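Local coordinates for protein aggregative adherence fimbrial subunit AggA (Escherichia coli O104:H4 str. C227-11, PDB 4PH8) that serves as the major subunit of aggregative adherence fimbriae type I, built through donor-strand complementation, and probably contributes to attachment to host fibronectin, at residues Ser30-Thr41 with Lys106-Lys117; Gly59-Gln67 with Gln74-Ile82. All coordinates share one frame; numbering follows the deposited sequence.

Contact 1 of 2, residues Ser30-Thr41 with Lys106-Lys117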
loop_
_atom_site.group_PDB
_atom_site.type_symbol
_atom_site.label_atom_id
_atom_site.label_comp_id
_atom_site.label_asym_id
_atom_site.label_seq_id
_atom_site.Cartn_x
_atom_site.Cartn_y
_atom_site.Cartn_z
ATOM N N SER A 30 18.128 7.193 16.311
ATOM C CA SER A 30 17.328 8.278 15.748
ATOM C C SER A 30 15.935 8.286 16.381
ATOM O O SER A 30 15.370 7.229 16.668
ATOM C CB SER A 30 17.218 8.132 14.232
ATOM O OG SER A 30 16.621 9.281 13.662
ATOM N N THR A 31 15.402 9.481 16.622
ATOM C CA THR A 31 14.064 9.649 17.199
ATOM C C THR A 31 13.051 10.231 16.196
ATOM O O THR A 31 11.867 10.392 16.526
ATOM C CB THR A 31 14.105 10.580 18.425
ATOM O OG1 THR A 31 14.559 11.879 18.024
ATOM C CG2 THR A 31 15.034 10.014 19.491
ATOM N N THR A 32 13.520 10.548 14.987
ATOM C CA THR A 32 12.670 11.122 13.943
ATOM C C THR A 32 11.684 10.072 13.452
ATOM O O THR A 32 12.053 8.912 13.305
ATOM C CB THR A 32 13.500 11.583 12.727
ATOM O OG1 THR A 32 14.643 12.318 13.169
ATOM C CG2 THR A 32 12.670 12.464 11.788
ATOM N N PRO A 33 10.423 10.471 13.207
ATOM C CA PRO A 33 9.491 9.573 12.563
ATOM C C PRO A 33 10.001 9.108 11.199
ATOM O O PRO A 33 10.578 9.899 10.452
ATOM C CB PRO A 33 8.242 10.433 12.388
ATOM C CG PRO A 33 8.311 11.427 13.487
ATOM C CD PRO A 33 9.767 11.689 13.712
ATOM N N ILE A 34 9.793 7.826 10.903
ATOM C CA ILE A 34 10.179 7.242 9.620
ATOM C C ILE A 34 8.899 7.028 8.819
ATOM O O ILE A 34 8.018 6.302 9.249
ATOM C CB ILE A 34 10.919 5.895 9.787
ATOM C CG1 ILE A 34 12.136 6.052 10.718
ATOM C CG2 ILE A 34 11.374 5.370 8.427
ATOM C CD1 ILE A 34 12.661 4.722 11.227
ATOM N N GLY A 35 8.800 7.691 7.673
ATOM C CA GLY A 35 7.630 7.552 6.804
ATOM C C GLY A 35 7.837 6.563 5.684
ATOM O O GLY A 35 8.931 6.474 5.110
ATOM N N PHE A 36 6.767 5.838 5.363
ATOM C CA PHE A 36 6.734 4.927 4.232
ATOM C C PHE A 36 5.396 5.157 3.528
ATOM O O PHE A 36 4.366 5.269 4.179
ATOM C CB PHE A 36 6.803 3.460 4.661
ATOM C CG PHE A 36 7.951 3.130 5.586
ATOM C CD1 PHE A 36 9.202 2.824 5.081
ATOM C CD2 PHE A 36 7.752 3.063 6.942
ATOM C CE1 PHE A 36 10.250 2.502 5.927
ATOM C CE2 PHE A 36 8.800 2.736 7.808
ATOM C CZ PHE A 36 10.047 2.458 7.287
ATOM N N SER A 37 5.412 5.233 2.209
ATOM C CA SER A 37 4.192 5.466 1.492
ATOM C C SER A 37 4.164 4.710 0.198
ATOM O O SER A 37 5.197 4.272 -0.317
ATOM C CB SER A 37 3.993 6.939 1.251
ATOM O OG SER A 37 5.007 7.473 0.454
ATOM N N ALA A 38 2.940 4.515 -0.277
ATOM C CA ALA A 38 2.658 3.800 -1.504
ATOM C C ALA A 38 1.596 4.572 -2.284
ATOM O O ALA A 38 0.758 5.277 -1.711
ATOM C CB ALA A 38 2.174 2.393 -1.209
ATOM N N LYS A 39 1.639 4.409 -3.592
ATOM C CA LYS A 39 0.740 5.091 -4.499
ATOM C C LYS A 39 0.350 4.095 -5.577
ATOM O O LYS A 39 1.195 3.359 -6.077
ATOM C CB LYS A 39 1.470 6.323 -5.083
ATOM C CG LYS A 39 0.948 6.899 -6.375
ATOM C CD LYS A 39 1.689 8.169 -6.786
ATOM C CE LYS A 39 3.139 7.981 -7.235
ATOM N NZ LYS A 39 3.395 6.977 -8.278
ATOM N N VAL A 40 -0.936 4.062 -5.917
ATOM C CA VAL A 40 -1.456 3.115 -6.903
ATOM C C VAL A 40 -2.286 3.866 -7.945
ATOM O O VAL A 40 -3.070 4.753 -7.622
ATOM C CB VAL A 40 -2.321 1.991 -6.247
ATOM C CG1 VAL A 40 -2.660 0.930 -7.280
ATOM C CG2 VAL A 40 -1.589 1.374 -5.072
ATOM N N THR A 41 -2.105 3.504 -9.205
ATOM C CA THR A 41 -2.903 4.089 -10.269
ATOM C C THR A 41 -3.091 3.036 -11.344
ATOM O O THR A 41 -2.648 1.886 -11.203
ATOM C CB THR A 41 -2.257 5.387 -10.818
ATOM O OG1 THR A 41 -3.198 6.104 -11.646
ATOM C CG2 THR A 41 -0.978 5.092 -11.578
ATOM N N LYS A 106 -6.470 10.688 -9.826
ATOM C CA LYS A 106 -5.998 9.469 -10.504
ATOM C C LYS A 106 -5.161 8.519 -9.655
ATOM O O LYS A 106 -4.798 7.441 -10.116
ATOM C CB LYS A 106 -5.205 9.855 -11.743
ATOM C CG LYS A 106 -6.001 10.582 -12.827
ATOM C CD LYS A 106 -5.139 10.619 -14.081
ATOM C CE LYS A 106 -5.803 11.290 -15.271
ATOM N NZ LYS A 106 -4.851 11.226 -16.408
ATOM N N PHE A 107 -4.868 8.915 -8.417
ATOM C CA PHE A 107 -4.002 8.126 -7.543
ATOM C C PHE A 107 -4.668 7.821 -6.227
ATOM O O PHE A 107 -5.371 8.666 -5.665
ATOM C CB PHE A 107 -2.685 8.866 -7.274
ATOM C CG PHE A 107 -1.877 9.114 -8.499
ATOM C CD1 PHE A 107 -0.979 8.168 -8.943
ATOM C CD2 PHE A 107 -2.027 10.298 -9.228
ATOM C CE1 PHE A 107 -0.219 8.384 -10.082
ATOM C CE2 PHE A 107 -1.283 10.507 -10.375
ATOM C CZ PHE A 107 -0.375 9.550 -10.794
ATOM N N LEU A 108 -4.431 6.599 -5.755
ATOM C CA LEU A 108 -4.620 6.221 -4.366
ATOM C C LEU A 108 -3.284 6.374 -3.660
ATOM O O LEU A 108 -2.293 5.779 -4.084
ATOM C CB LEU A 108 -5.056 4.768 -4.282
ATOM C CG LEU A 108 -5.142 4.113 -2.900
ATOM C CD1 LEU A 108 -5.981 4.933 -1.952
ATOM C CD2 LEU A 108 -5.726 2.717 -3.050
ATOM N N ASN A 109 -3.255 7.180 -2.603
ATOM C CA ASN A 109 -2.049 7.378 -1.805
ATOM C C ASN A 109 -2.326 6.942 -0.373
ATOM O O ASN A 109 -3.406 7.200 0.187
ATOM C CB ASN A 109 -1.590 8.854 -1.836
ATOM C CG ASN A 109 -0.789 9.212 -3.088
ATOM O OD1 ASN A 109 0.373 8.840 -3.198
ATOM N ND2 ASN A 109 -1.401 9.949 -4.024
ATOM N N ALA A 110 -1.355 6.252 0.206
ATOM C CA ALA A 110 -1.416 5.809 1.594
ATOM C C ALA A 110 -0.029 5.815 2.199
ATOM O O ALA A 110 0.989 5.658 1.501
ATOM C CB ALA A 110 -2.016 4.425 1.709
ATOM N N SER A 111 -0.005 5.991 3.511
ATOM C CA SER A 111 1.244 5.990 4.259
ATOM C C SER A 111 1.137 5.370 5.655
ATOM O O SER A 111 0.052 5.221 6.219
ATOM C CB SER A 111 1.770 7.410 4.371
ATOM O OG SER A 111 0.953 8.187 5.220
ATOM N N VAL A 112 2.288 4.947 6.169
ATOM C CA VAL A 112 2.419 4.539 7.562
ATOM C C VAL A 112 3.640 5.230 8.124
ATOM O O VAL A 112 4.433 5.828 7.383
ATOM C CB VAL A 112 2.544 3.006 7.741
ATOM C CG1 VAL A 112 1.248 2.305 7.357
ATOM C CG2 VAL A 112 3.748 2.427 6.984
ATOM N N SER A 113 3.795 5.141 9.437
ATOM C CA SER A 113 4.942 5.736 10.102
ATOM C C SER A 113 5.402 4.861 11.252
ATOM O O SER A 113 4.580 4.254 11.956
ATOM C CB SER A 113 4.584 7.129 10.618
ATOM O OG SER A 113 5.729 7.764 11.167
ATOM N N VAL A 114 6.716 4.767 11.409
ATOM C CA VAL A 114 7.300 4.155 12.592
ATOM C C VAL A 114 7.821 5.287 13.472
ATOM O O VAL A 114 8.611 6.121 13.024
ATOM C CB VAL A 114 8.435 3.158 12.258
ATOM C CG1 VAL A 114 9.179 2.754 13.532
ATOM C CG2 VAL A 114 7.879 1.926 11.564
ATOM N N ASN A 115 7.343 5.310 14.714
ATOM C CA ASN A 115 7.801 6.255 15.731
ATOM C C ASN A 115 8.786 5.527 16.640
ATOM O O ASN A 115 8.375 4.688 17.455
ATOM C CB ASN A 115 6.605 6.764 16.548
ATOM C CG ASN A 115 6.969 7.875 17.521
ATOM O OD1 ASN A 115 8.112 8.353 17.581
ATOM N ND2 ASN A 115 5.976 8.299 18.297
ATOM N N PRO A 116 10.089 5.821 16.495
ATOM C CA PRO A 116 11.067 5.130 17.349
ATOM C C PRO A 116 10.833 5.344 18.845
ATOM O O PRO A 116 11.238 4.528 19.634
ATOM C CB PRO A 116 12.409 5.738 16.925
ATOM C CG PRO A 116 12.169 6.316 15.574
ATOM C CD PRO A 116 10.743 6.775 15.581
ATOM N N LYS A 117 10.171 6.435 19.215
ATOM C CA LYS A 117 9.922 6.755 20.619
ATOM C C LYS A 117 8.955 5.778 21.303
ATOM O O LYS A 117 9.085 5.511 22.501
ATOM C CB LYS A 117 9.402 8.189 20.736
ATOM C CG LYS A 117 10.377 9.235 20.214
ATOM C CD LYS A 117 9.853 10.647 20.420
ATOM C CE LYS A 117 10.915 11.686 20.093
ATOM N NZ LYS A 117 10.528 13.049 20.554
HETATM O O HOH W 1 1.661 7.909 -1.104
#
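The Phe36 ring carries the apolar centre, meeting two valines of the facing strand: Val112 CG2 approaches obliquely, 4.0 Å from Phe36 CB, while Val114 CG2 arrives at the ring edge, near the plane, at Phe36 CE2. With Phe36 CG anti to the carbonyl carbon (chi1 -52°), the ring leans back along its strand and so comes within reach of Val114. Ile34, Ala38 and Val40 lie on this same face, paired with Val114, Ala110 and Leu108; Met128, Leu130 and Ala132 of strand 124-138 pack against Phe36, Ala38 and Val40. This is one sheet of the Ig-like beta sandwich found in chaperone-usher fimbrial subunits: strands 34-41 and 108-114 run antiparallel, their axes 4.7 Å apart, joined by eight backbone bonds between the hydrogen-bonded pairs from Ile34-Val114 to Val40-Leu108.

The opposite face is mostly polar, with Ser37, Lys39, Asn109, Ser111 and Ser113. A water donates to both Ala38 O and Asn109 OD1 (2.6 Å from the water to OD1), so Ala38 O is gripped twice, since Ala110 N also reaches it. Beside that amide runs Lys39, its CD 3.4 Å from Phe107 CD1; the lysine chain bends at its last two torsions, and NZ bonds to Thr19. Thr41 OG1 donates to Lys106 O at 2.6 Å, the donor tilted 30° from the carbonyl plane, and sits over one face of the Phe107 ring. Thr41 CG2 touches the same ring at CE1.

Past the other end of the strands, the Pro116 ring packs against backbone carbonyls, with CB 3.3 Å from Ser30 O and CD 3.4 Å from Thr32 O. Lys117 N reaches Asn115 OD1 from above its carbonyl plane, closing an Asx turn, and the extended Lys117 chain brings CE against Thr31 CB.

Contact 2 of 2, residues Gly59-Gln67 with Gln74-Ile82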
loop_
_atom_site.group_PDB
_atom_site.type_symbol
_atom_site.label_atom_id
_atom_site.label_comp_id
_atom_site.label_asym_id
_atom_site.label_seq_id
_atom_site.Cartn_x
_atom_site.Cartn_y
_atom_site.Cartn_z
ATOM N N GLY A 59 -0.621 -8.004 7.363
ATOM C CA GLY A 59 -0.875 -8.177 8.781
ATOM C C GLY A 59 -2.328 -8.436 9.101
ATOM O O GLY A 59 -3.172 -8.554 8.192
ATOM N N PRO A 60 -2.645 -8.519 10.406
ATOM C CA PRO A 60 -4.050 -8.671 10.785
ATOM C C PRO A 60 -4.843 -7.494 10.264
ATOM O O PRO A 60 -4.344 -6.367 10.255
ATOM C CB PRO A 60 -4.024 -8.685 12.315
ATOM C CG PRO A 60 -2.722 -8.085 12.704
ATOM C CD PRO A 60 -1.765 -8.297 11.563
ATOM N N ALA A 61 -6.046 -7.772 9.776
ATOM C CA ALA A 61 -6.914 -6.746 9.216
ATOM C C ALA A 61 -6.232 -5.988 8.072
ATOM O O ALA A 61 -6.568 -4.859 7.826
ATOM C CB ALA A 61 -7.368 -5.772 10.293
ATOM N N ASN A 62 -5.315 -6.657 7.378
ATOM C CA ASN A 62 -4.575 -6.104 6.233
ATOM C C ASN A 62 -3.709 -4.904 6.586
ATOM O O ASN A 62 -3.344 -4.107 5.714
ATOM C CB ASN A 62 -5.532 -5.828 5.091
ATOM C CG ASN A 62 -6.180 -7.105 4.584
ATOM O OD1 ASN A 62 -5.494 -8.049 4.182
ATOM N ND2 ASN A 62 -7.495 -7.150 4.611
ATOM N N LYS A 63 -3.309 -4.821 7.853
ATOM C CA LYS A 63 -2.375 -3.785 8.284
ATOM C C LYS A 63 -0.989 -4.049 7.682
ATOM O O LYS A 63 -0.689 -5.139 7.212
ATOM C CB LYS A 63 -2.341 -3.658 9.814
ATOM C CG LYS A 63 -3.608 -3.023 10.350
ATOM C CD LYS A 63 -3.660 -2.884 11.863
ATOM C CE LYS A 63 -5.072 -2.491 12.286
ATOM N NZ LYS A 63 -5.253 -2.414 13.759
ATOM N N TRP A 64 -0.173 -3.015 7.622
ATOM C CA TRP A 64 1.122 -3.125 6.974
ATOM C C TRP A 64 2.141 -3.611 7.983
ATOM O O TRP A 64 2.157 -3.129 9.096
ATOM C CB TRP A 64 1.524 -1.756 6.434
ATOM C CG TRP A 64 0.578 -1.175 5.404
ATOM C CD1 TRP A 64 -0.686 -1.590 5.090
ATOM C CD2 TRP A 64 0.835 -0.031 4.582
ATOM N NE1 TRP A 64 -1.227 -0.786 4.106
ATOM C CE2 TRP A 64 -0.309 0.176 3.774
ATOM C CE3 TRP A 64 1.929 0.826 4.432
ATOM C CZ2 TRP A 64 -0.394 1.212 2.845
ATOM C CZ3 TRP A 64 1.846 1.859 3.499
ATOM C CH2 TRP A 64 0.678 2.044 2.720
ATOM N N VAL A 65 2.969 -4.585 7.602
ATOM C CA VAL A 65 3.922 -5.192 8.550
ATOM C C VAL A 65 5.369 -4.912 8.142
ATOM O O VAL A 65 5.822 -5.338 7.088
ATOM C CB VAL A 65 3.697 -6.711 8.683
ATOM C CG1 VAL A 65 4.651 -7.316 9.709
ATOM C CG2 VAL A 65 2.250 -6.996 9.054
ATOM N N LEU A 66 6.081 -4.185 8.994
ATOM C CA LEU A 66 7.510 -3.988 8.820
ATOM C C LEU A 66 8.214 -5.112 9.581
ATOM O O LEU A 66 8.201 -5.137 10.816
ATOM C CB LEU A 66 7.928 -2.615 9.342
ATOM C CG LEU A 66 9.361 -2.169 9.017
ATOM C CD1 LEU A 66 9.594 -1.964 7.525
ATOM C CD2 LEU A 66 9.697 -0.889 9.759
ATOM N N GLN A 67 8.837 -6.018 8.825
ATOM C CA GLN A 67 9.247 -7.344 9.317
ATOM C C GLN A 67 10.766 -7.523 9.279
ATOM O O GLN A 67 11.391 -7.334 8.234
ATOM C CB GLN A 67 8.576 -8.417 8.440
ATOM C CG GLN A 67 9.012 -9.854 8.691
ATOM C CD GLN A 67 8.454 -10.404 9.987
ATOM O OE1 GLN A 67 7.239 -10.548 10.131
ATOM N NE2 GLN A 67 9.333 -10.708 10.941
ATOM N N GLN A 74 10.044 -10.286 15.501
ATOM C CA GLN A 74 10.350 -8.857 15.477
ATOM C C GLN A 74 9.692 -8.191 14.268
ATOM O O GLN A 74 10.130 -8.364 13.124
ATOM C CB GLN A 74 11.855 -8.633 15.420
ATOM C CG GLN A 74 12.327 -7.199 15.277
ATOM C CD GLN A 74 11.774 -6.281 16.340
ATOM O OE1 GLN A 74 11.832 -6.591 17.527
ATOM N NE2 GLN A 74 11.238 -5.134 15.914
ATOM N N LYS A 75 8.656 -7.408 14.533
ATOM C CA LYS A 75 7.885 -6.795 13.466
ATOM C C LYS A 75 7.031 -5.690 14.032
ATOM O O LYS A 75 6.744 -5.680 15.222
ATOM C CB LYS A 75 7.007 -7.844 12.779
ATOM C CG LYS A 75 6.058 -8.590 13.713
ATOM C CD LYS A 75 5.080 -9.466 12.945
ATOM C CE LYS A 75 5.472 -10.935 12.954
ATOM N NZ LYS A 75 4.360 -11.779 12.421
ATOM N N TYR A 76 6.617 -4.752 13.183
ATOM C CA TYR A 76 5.647 -3.754 13.615
ATOM C C TYR A 76 4.490 -3.735 12.660
ATOM O O TYR A 76 4.675 -3.664 11.450
ATOM C CB TYR A 76 6.279 -2.377 13.801
ATOM C CG TYR A 76 7.124 -2.318 15.059
ATOM C CD1 TYR A 76 6.574 -2.626 16.316
ATOM C CD2 TYR A 76 8.470 -1.981 14.998
ATOM C CE1 TYR A 76 7.352 -2.600 17.466
ATOM C CE2 TYR A 76 9.249 -1.949 16.137
ATOM C CZ TYR A 76 8.690 -2.255 17.369
ATOM O OH TYR A 76 9.485 -2.211 18.504
ATOM N N THR A 77 3.303 -3.878 13.231
ATOM C CA THR A 77 2.068 -3.861 12.483
ATOM C C THR A 77 1.587 -2.423 12.494
ATOM O O THR A 77 1.397 -1.833 13.555
ATOM C CB THR A 77 1.055 -4.809 13.141
ATOM O OG1 THR A 77 1.627 -6.123 13.202
ATOM C CG2 THR A 77 -0.245 -4.855 12.367
ATOM N N LEU A 78 1.415 -1.857 11.305
ATOM C CA LEU A 78 1.210 -0.422 11.150
ATOM C C LEU A 78 -0.143 -0.141 10.516
ATOM O O LEU A 78 -0.547 -0.792 9.545
ATOM C CB LEU A 78 2.342 0.181 10.310
ATOM C CG LEU A 78 3.766 -0.078 10.826
ATOM C CD1 LEU A 78 4.808 0.392 9.833
ATOM C CD2 LEU A 78 3.978 0.614 12.164
ATOM N N ASN A 79 -0.849 0.821 11.088
ATOM C CA ASN A 79 -2.152 1.213 10.571
ATOM C C ASN A 79 -1.984 2.342 9.553
ATOM O O ASN A 79 -1.406 3.386 9.876
ATOM C CB ASN A 79 -3.050 1.674 11.702
ATOM C CG ASN A 79 -4.508 1.763 11.291
ATOM O OD1 ASN A 79 -4.997 0.984 10.463
ATOM N ND2 ASN A 79 -5.216 2.695 11.886
ATOM N N PRO A 80 -2.471 2.133 8.319
ATOM C CA PRO A 80 -2.283 3.169 7.308
ATOM C C PRO A 80 -3.154 4.409 7.475
ATOM O O PRO A 80 -4.264 4.352 8.021
ATOM C CB PRO A 80 -2.640 2.482 5.984
ATOM C CG PRO A 80 -3.293 1.207 6.340
ATOM C CD PRO A 80 -3.041 0.892 7.774
ATOM N N SER A 81 -2.627 5.510 6.951
ATOM C CA SER A 81 -3.388 6.701 6.620
ATOM C C SER A 81 -3.523 6.774 5.114
ATOM O O SER A 81 -2.612 6.381 4.388
ATOM C CB SER A 81 -2.659 7.927 7.140
ATOM O OG SER A 81 -2.607 7.851 8.546
ATOM N N ILE A 82 -4.654 7.285 4.660
ATOM C CA ILE A 82 -5.015 7.271 3.253
ATOM C C ILE A 82 -5.502 8.642 2.818
ATOM O O ILE A 82 -5.931 9.474 3.642
ATOM C CB ILE A 82 -6.054 6.167 2.949
ATOM C CG1 ILE A 82 -7.413 6.463 3.602
ATOM C CG2 ILE A 82 -5.492 4.819 3.368
ATOM C CD1 ILE A 82 -8.479 5.410 3.306
#
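Trp64 and Leu78 exchange a pair of backbone bonds, the shorter being Leu78 N to Trp64 O at 2.7 Å, and Leu66 and Tyr76 repeat the exchange two residues on. They zip up a beta hairpin of strands 52-68 and 75-82, antiparallel with a 163° angle between the short strand axes. Toward its turn, Gln67 and Lys75 lie side by side, Gln67 OE1 3.4 Å from Lys75 CE, while Gln67 NE2 gives its bond to Ala72 O in the connecting loop. Tyr76 OH reaches out to Val120 O.

On the face with Val65 and Thr77, Val65 CG1 rests 3.9 Å from Lys75 CB. Thr77 CG2, set anti to its own backbone nitrogen (chi1 -57° for OG1), is thrust at the turn of residues 59-63 that interrupts strand 52-68: it lies 3.5 Å from Lys63 CB and touches Pro60 CD. That turn is tied by Gly59 N to Lys63 O and by Lys63 N to Pro60 O.

The other face looks into the sandwich. Leu66 CB lies near Leu78 CD1, and Trp64 is buried against Met128 and Leu130 of strand 124-138. Pro80, at the break in strand 75-82, covers part of one indole face in a CH-pi contact: its CG stands 4.0 Å from the centroid of the five-membered ring and 29° off the ring normal.

How the contacts relate
Along the chain the order is 34-41, 52-68, 75-82, 108-114, so the hairpin of contact 2 falls wholly between the two strands that contact 1 brings together. The centres of contacts 1 and 2 lie about 11 Å apart. Strand 75-82 links them: its first part pairs with 52-68, and after the break around Asn79 and Pro80 its last part turns to strand 108-114, where Ser111 N probably bonds to Ser81 O at 2.8 Å. Side chains meet as well, Val112 CG1 packing 3.3 Å from Trp64 CE3. The hairpin's apolar face and that of contact 1 thus contribute to one core of the fimbrial subunit's beta sandwich.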